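Local coordinates for protein phosphoserine phosphatase RsbX (PDB 3W42) that dephosphorylates RsbS and negatively regulates sigma-B activity in the general stress response of Bacillus subtilis, at residues F112-S116 against I163-K168; Y145-F151 against I194-S199. All coordinates share one frame; numbering follows the deposited sequence.

In the fold
Of the parts involved, strand 111-115 comes first along the chain, followed by the loop at 145-149, strand 150-154, helix 163-169 and finally strand 191-198. Interaction 1 closes a loop of 46 residues by laying 163-168 over 112-116. Interaction 2 closes one of 42 residues by pairing 145-151 with 194-199. The segments alternate along the chain, so the two loops cross. They meet in the six-stranded antiparallel sheet, where strand 150-154 lies between strands 111-115 and 191-198. His115 N bonds to Lys150 O, and Lys150 NZ reaches Leu167 O. Together they join this sheet, its covering helix and the C terminus.

Interaction 1: F112-S116 against I163-K168; sequences FILHS and IRSHLK
The imidazole of His115 lies against the start of the Lys168 side chain, with Lys168 CB over one ring face. This is helix-on-sheet packing in the alpha-beta-beta-alpha sandwich of PPM-type phosphatases. Helix 163-169 rests on strand 111-115 of the six-stranded sheet. The axes of the strand segment 112-115 and the helix segment 163-168 approach to 8.6 Å, with their directions 43° apart. No hydrogen bond links the two segments, and side chains make the join.

The His115 contact is a CH-pi interaction. Lys168 CB stands 4.0 Å from the centroid of the His115 ring, 24° off its normal. The His115 ring extends from the strand to the helix because chi1 of 173° sets CG opposite the backbone N. The Lys168 chain is extended beyond CG and carries its ammonium away. At the root of the histidine side chain, His115 CB meets Leu167 CB at 3.8 Å.

Two residues back on the strand, Ile113 forms the apolar half of the contact. Its two branches are used differently. CG1 runs to Ile163, where Ile113 CG1 and Ile163 CG2 are 3.7 Å apart. The CG2 methyl of Ile113 touches Leu167 CD1, also at 3.7 Å. Arg164 CG comes to the same methyl more loosely, its chain crossing Ile113 at about a right angle. Tyr123 adjoins Ile113, Ile163 and Arg164, and Ile152 of the next strand touches both isoleucines. The terminal methyl of Ile113 also takes part, with Ile113 CD1 lying 3.8 Å from Ile163 CG2.

Interaction 2: Y145-F151 against I194-S199; sequences YEKGSKF and ILGQLS
Leu198 packs on one face of the Tyr145 ring, its CD1 methyl over the centre. This CD1 is 3.8 Å from the centroid of the Tyr145 ring, a CH-pi contact. At the ring edge, in its plane, lies OXT of Ser199. A water accepts from Tyr145 OH and donates to Ser199 OXT, so it bridges the tyrosine to the C terminus. Arg100 forms a salt bridge with the same OXT.

Four backbone hydrogen bonds join the segments. Phe151 and Gly196 are an antiparallel hydrogen-bonded pair: Phe151 N gives to Gly196 O at 2.9 Å, and Gly196 N gives back to Phe151 O at 3.0 Å. Leu198 N meets Ser149 O at 2.8 Å. Gly148 N binds Leu198 O at 2.8 Å, with a more bent N-H...O angle of 145°.

Glu146 O is gripped twice within the type II turn, by Ser149 N and by Ser149 OG. The hydroxyl sits on a carbonyl lone pair, with Ser149 OG 2.7 Å from Glu146 O. Lys150 and Gln197 run side by side in the non-hydrogen-bonded pair. Lys150 NZ is held mainly by Leu167 O and Gly170 O.

With CG between the backbone N and carbonyl carbon (chi1 69°), the Phe151 ring folds across the partner strand. Gly196 has no side chain, and its CA lies over one ring face, 3.9 Å from the Phe151 centroid. A tight turn thus leads into an antiparallel strand pair of the PPM-type phosphatase beta sandwich.

Interaction 1: F112-S116 against I163-K168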
loop_
_atom_site.group_PDB
_atom_site.type_symbol
_atom_site.label_atom_id
_atom_site.label_comp_id
_atom_site.label_asym_id
_atom_site.label_seq_id
_atom_site.Cartn_x
_atom_site.Cartn_y
_atom_site.Cartn_z
ATOM N N PHE A 112 2.301 0.230 6.367
ATOM C CA PHE A 112 0.864 0.267 6.511
ATOM C C PHE A 112 0.542 0.694 7.929
ATOM O O PHE A 112 1.088 0.157 8.905
ATOM C CB PHE A 112 0.265 -1.139 6.264
ATOM C CG PHE A 112 -1.195 -1.303 6.542
ATOM C CD1 PHE A 112 -2.170 -0.424 6.084
ATOM C CD2 PHE A 112 -1.662 -2.453 7.195
ATOM C CE1 PHE A 112 -3.509 -0.683 6.286
ATOM C CE2 PHE A 112 -2.984 -2.716 7.406
ATOM C CZ PHE A 112 -3.940 -1.821 6.958
ATOM N N ILE A 113 -0.345 1.692 8.054
ATOM C CA ILE A 113 -0.806 2.186 9.329
ATOM C C ILE A 113 -2.312 2.320 9.262
ATOM O O ILE A 113 -2.812 3.000 8.349
ATOM C CB ILE A 113 -0.157 3.617 9.675
ATOM C CG1 ILE A 113 1.379 3.569 9.610
ATOM C CG2 ILE A 113 -0.683 4.016 11.054
ATOM C CD1 ILE A 113 1.989 3.872 8.292
ATOM N N LEU A 114 -3.030 1.706 10.178
ATOM C CA LEU A 114 -4.494 1.827 10.279
ATOM C C LEU A 114 -4.800 2.411 11.653
ATOM O O LEU A 114 -4.438 1.866 12.676
ATOM C CB LEU A 114 -5.178 0.506 9.997
ATOM C CG LEU A 114 -6.747 0.535 10.013
ATOM C CD1 LEU A 114 -7.338 -0.451 8.951
ATOM C CD2 LEU A 114 -7.325 0.385 11.414
ATOM N N HIS A 115 -5.455 3.568 11.642
ATOM C CA HIS A 115 -5.829 4.355 12.825
ATOM C C HIS A 115 -7.286 4.123 13.106
ATOM O O HIS A 115 -8.123 4.309 12.264
ATOM C CB HIS A 115 -5.642 5.879 12.531
ATOM C CG HIS A 115 -6.156 6.776 13.630
ATOM N ND1 HIS A 115 -5.499 7.014 14.809
ATOM C CD2 HIS A 115 -7.357 7.357 13.776
ATOM C CE1 HIS A 115 -6.247 7.735 15.620
ATOM N NE2 HIS A 115 -7.416 7.919 15.015
ATOM N N SER A 116 -7.571 3.739 14.356
ATOM C CA SER A 116 -8.892 3.467 14.867
ATOM C C SER A 116 -9.415 4.708 15.596
ATOM O O SER A 116 -8.652 5.318 16.335
ATOM C CB SER A 116 -8.686 2.292 15.853
ATOM O OG SER A 116 -9.931 1.881 16.344
ATOM N N ILE A 163 2.989 9.852 11.290
ATOM C CA ILE A 163 1.887 9.580 10.386
ATOM C C ILE A 163 0.562 9.420 11.036
ATOM O O ILE A 163 -0.471 9.796 10.512
ATOM C CB ILE A 163 2.256 8.416 9.435
ATOM C CG1 ILE A 163 1.283 8.229 8.290
ATOM C CG2 ILE A 163 2.384 7.078 10.236
ATOM C CD1 ILE A 163 1.213 9.388 7.419
ATOM N N ARG A 164 0.558 8.830 12.228
ATOM C CA ARG A 164 -0.691 8.586 12.947
ATOM C C ARG A 164 -1.421 9.889 13.160
ATOM O O ARG A 164 -2.633 9.928 13.102
ATOM C CB ARG A 164 -0.375 7.942 14.287
ATOM C CG ARG A 164 -0.026 6.485 14.254
ATOM C CD ARG A 164 0.291 6.042 15.670
ATOM N NE ARG A 164 0.545 4.615 15.739
ATOM C CZ ARG A 164 1.177 4.001 16.721
ATOM N NH1 ARG A 164 1.611 4.697 17.773
ATOM N NH2 ARG A 164 1.328 2.672 16.659
ATOM N N SER A 165 -0.701 10.965 13.455
ATOM C CA SER A 165 -1.354 12.228 13.711
ATOM C C SER A 165 -2.125 12.757 12.486
ATOM O O SER A 165 -3.169 13.355 12.614
ATOM C CB SER A 165 -0.325 13.258 14.223
ATOM O OG SER A 165 0.576 13.720 13.226
ATOM N N HIS A 166 -1.537 12.540 11.285
ATOM C CA HIS A 166 -2.198 12.988 10.095
ATOM C C HIS A 166 -3.492 12.216 9.889
ATOM O O HIS A 166 -4.509 12.764 9.454
ATOM C CB HIS A 166 -1.251 12.828 8.878
ATOM C CG HIS A 166 -0.073 13.732 8.948
ATOM N ND1 HIS A 166 -0.101 14.962 8.346
ATOM C CD2 HIS A 166 1.112 13.587 9.545
ATOM C CE1 HIS A 166 1.063 15.546 8.584
ATOM N NE2 HIS A 166 1.837 14.747 9.308
ATOM N N LEU A 167 -3.445 10.905 10.112
ATOM C CA LEU A 167 -4.653 10.052 9.997
ATOM C C LEU A 167 -5.678 10.477 11.015
ATOM O O LEU A 167 -6.858 10.521 10.694
ATOM C CB LEU A 167 -4.289 8.592 10.202
ATOM C CG LEU A 167 -3.353 7.979 9.138
ATOM C CD1 LEU A 167 -3.007 6.546 9.565
ATOM C CD2 LEU A 167 -3.996 7.903 7.834
ATOM N N LYS A 168 -5.270 10.740 12.253
ATOM C CA LYS A 168 -6.231 11.069 13.301
ATOM C C LYS A 168 -6.946 12.378 12.982
ATOM O O LYS A 168 -8.147 12.488 13.096
ATOM C CB LYS A 168 -5.488 11.181 14.588
ATOM C CG LYS A 168 -6.349 11.653 15.731
ATOM C CD LYS A 168 -5.612 11.526 17.109
ATOM C CE LYS A 168 -6.504 12.033 18.218
ATOM N NZ LYS A 168 -5.909 11.742 19.535
#

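Interaction 2: Y145-F151 against I194-S199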
loop_
_atom_site.group_PDB
_atom_site.type_symbol
_atom_site.label_atom_id
_atom_site.label_comp_id
_atom_site.label_asym_id
_atom_site.label_seq_id
_atom_site.Cartn_x
_atom_site.Cartn_y
_atom_site.Cartn_z
ATOM N N TYR A 145 -11.774 -4.066 11.928
ATOM C CA TYR A 145 -11.674 -2.624 12.063
ATOM C C TYR A 145 -13.030 -2.087 12.529
ATOM O O TYR A 145 -14.066 -2.616 12.238
ATOM C CB TYR A 145 -11.173 -1.905 10.795
ATOM C CG TYR A 145 -12.117 -1.978 9.637
ATOM C CD1 TYR A 145 -13.111 -1.040 9.438
ATOM C CD2 TYR A 145 -12.008 -2.997 8.705
ATOM C CE1 TYR A 145 -13.954 -1.083 8.386
ATOM C CE2 TYR A 145 -12.931 -3.071 7.618
ATOM C CZ TYR A 145 -13.859 -2.121 7.443
ATOM O OH TYR A 145 -14.693 -2.201 6.360
ATOM N N GLU A 146 -12.998 -0.955 13.176
ATOM C CA GLU A 146 -14.188 -0.196 13.566
ATOM C C GLU A 146 -14.546 0.862 12.565
ATOM O O GLU A 146 -13.667 1.424 11.874
ATOM C CB GLU A 146 -14.044 0.441 14.927
ATOM C CG GLU A 146 -13.907 -0.578 16.018
ATOM C CD GLU A 146 -14.097 -0.063 17.381
ATOM O OE1 GLU A 146 -13.091 0.540 17.821
ATOM O OE2 GLU A 146 -15.117 -0.362 18.057
ATOM N N LYS A 147 -15.837 1.123 12.435
ATOM C CA LYS A 147 -16.261 2.186 11.573
ATOM C C LYS A 147 -15.498 3.487 11.909
ATOM O O LYS A 147 -15.252 3.837 13.055
ATOM C CB LYS A 147 -17.773 2.398 11.579
ATOM C CG LYS A 147 -18.350 2.818 12.902
ATOM C CD LYS A 147 -19.825 3.253 12.737
ATOM C CE LYS A 147 -20.535 3.535 14.069
ATOM N NZ LYS A 147 -20.678 2.378 14.914
ATOM N N GLY A 148 -15.092 4.220 10.860
ATOM C CA GLY A 148 -14.359 5.425 11.036
ATOM C C GLY A 148 -12.858 5.290 10.919
ATOM O O GLY A 148 -12.149 6.307 10.940
ATOM N N SER A 149 -12.363 4.078 10.858
ATOM C CA SER A 149 -10.929 3.851 10.699
ATOM C C SER A 149 -10.386 4.478 9.443
ATOM O O SER A 149 -11.078 4.547 8.422
ATOM C CB SER A 149 -10.634 2.350 10.713
ATOM O OG SER A 149 -10.964 1.752 11.964
ATOM N N LYS A 150 -9.138 4.941 9.514
ATOM C CA LYS A 150 -8.453 5.579 8.402
ATOM C C LYS A 150 -7.065 4.930 8.260
ATOM O O LYS A 150 -6.422 4.669 9.292
ATOM C CB LYS A 150 -8.300 7.083 8.629
ATOM C CG LYS A 150 -9.604 7.820 8.572
ATOM C CD LYS A 150 -9.631 9.227 9.109
ATOM C CE LYS A 150 -9.775 9.216 10.632
ATOM N NZ LYS A 150 -9.642 10.522 11.224
ATOM N N PHE A 151 -6.593 4.694 7.051
ATOM C CA PHE A 151 -5.350 4.010 6.857
ATOM C C PHE A 151 -4.512 4.642 5.752
ATOM O O PHE A 151 -5.054 5.312 4.855
ATOM C CB PHE A 151 -5.496 2.523 6.654
ATOM C CG PHE A 151 -6.150 2.109 5.347
ATOM C CD1 PHE A 151 -5.407 2.020 4.197
ATOM C CD2 PHE A 151 -7.502 1.823 5.285
ATOM C CE1 PHE A 151 -6.068 1.629 2.953
ATOM C CE2 PHE A 151 -8.093 1.436 4.068
ATOM C CZ PHE A 151 -7.382 1.338 2.930
ATOM N N ILE A 194 -1.483 5.131 -0.678
ATOM C CA ILE A 194 -2.907 4.877 -0.768
ATOM C C ILE A 194 -3.497 5.222 0.575
ATOM O O ILE A 194 -3.054 4.706 1.590
ATOM C CB ILE A 194 -3.231 3.435 -1.135
ATOM C CG1 ILE A 194 -2.625 3.001 -2.464
ATOM C CG2 ILE A 194 -4.747 3.199 -1.088
ATOM C CD1 ILE A 194 -2.927 1.560 -2.886
ATOM N N LEU A 195 -4.498 6.089 0.595
ATOM C CA LEU A 195 -5.267 6.444 1.755
ATOM C C LEU A 195 -6.647 5.806 1.679
ATOM O O LEU A 195 -7.275 5.816 0.594
ATOM C CB LEU A 195 -5.482 7.927 1.813
ATOM C CG LEU A 195 -4.226 8.743 2.113
ATOM C CD1 LEU A 195 -4.384 10.202 1.905
ATOM C CD2 LEU A 195 -3.913 8.516 3.760
ATOM N N GLY A 196 -7.199 5.389 2.807
ATOM C CA GLY A 196 -8.563 4.957 2.883
ATOM C C GLY A 196 -9.225 5.454 4.161
ATOM O O GLY A 196 -8.627 5.566 5.203
ATOM N N GLN A 197 -10.509 5.750 4.015
ATOM C CA GLN A 197 -11.401 6.088 5.124
ATOM C C GLN A 197 -12.558 5.099 5.044
ATOM O O GLN A 197 -13.260 5.055 4.033
ATOM C CB GLN A 197 -11.868 7.539 5.055
ATOM C CG GLN A 197 -12.899 7.853 6.122
ATOM C CD GLN A 197 -13.250 9.313 6.119
ATOM O OE1 GLN A 197 -13.252 9.927 7.210
ATOM N NE2 GLN A 197 -13.572 9.855 5.003
ATOM N N LEU A 198 -12.751 4.335 6.129
ATOM C CA LEU A 198 -13.708 3.198 6.145
ATOM C C LEU A 198 -14.945 3.567 6.913
ATOM O O LEU A 198 -14.872 4.059 8.076
ATOM C CB LEU A 198 -13.015 2.007 6.845
ATOM C CG LEU A 198 -11.892 1.392 6.007
ATOM C CD1 LEU A 198 -10.915 0.638 6.839
ATOM C CD2 LEU A 198 -12.517 0.449 4.934
ATOM N N SER A 199 -16.103 3.293 6.351
ATOM C CA SER A 199 -17.404 3.515 6.969
ATOM C C SER A 199 -17.769 2.333 7.906
ATOM O O SER A 199 -18.853 2.479 8.527
ATOM C CB SER A 199 -18.458 3.702 5.877
ATOM O OG SER A 199 -18.046 4.762 5.048
ATOM O OXT SER A 199 -17.055 1.318 7.900
HETATM O O HOH W 1 -16.324 -0.075 5.822
HETATM O O HOH W 2 -13.336 8.451 9.694
HETATM O O HOH W 3 -12.700 11.137 10.132
#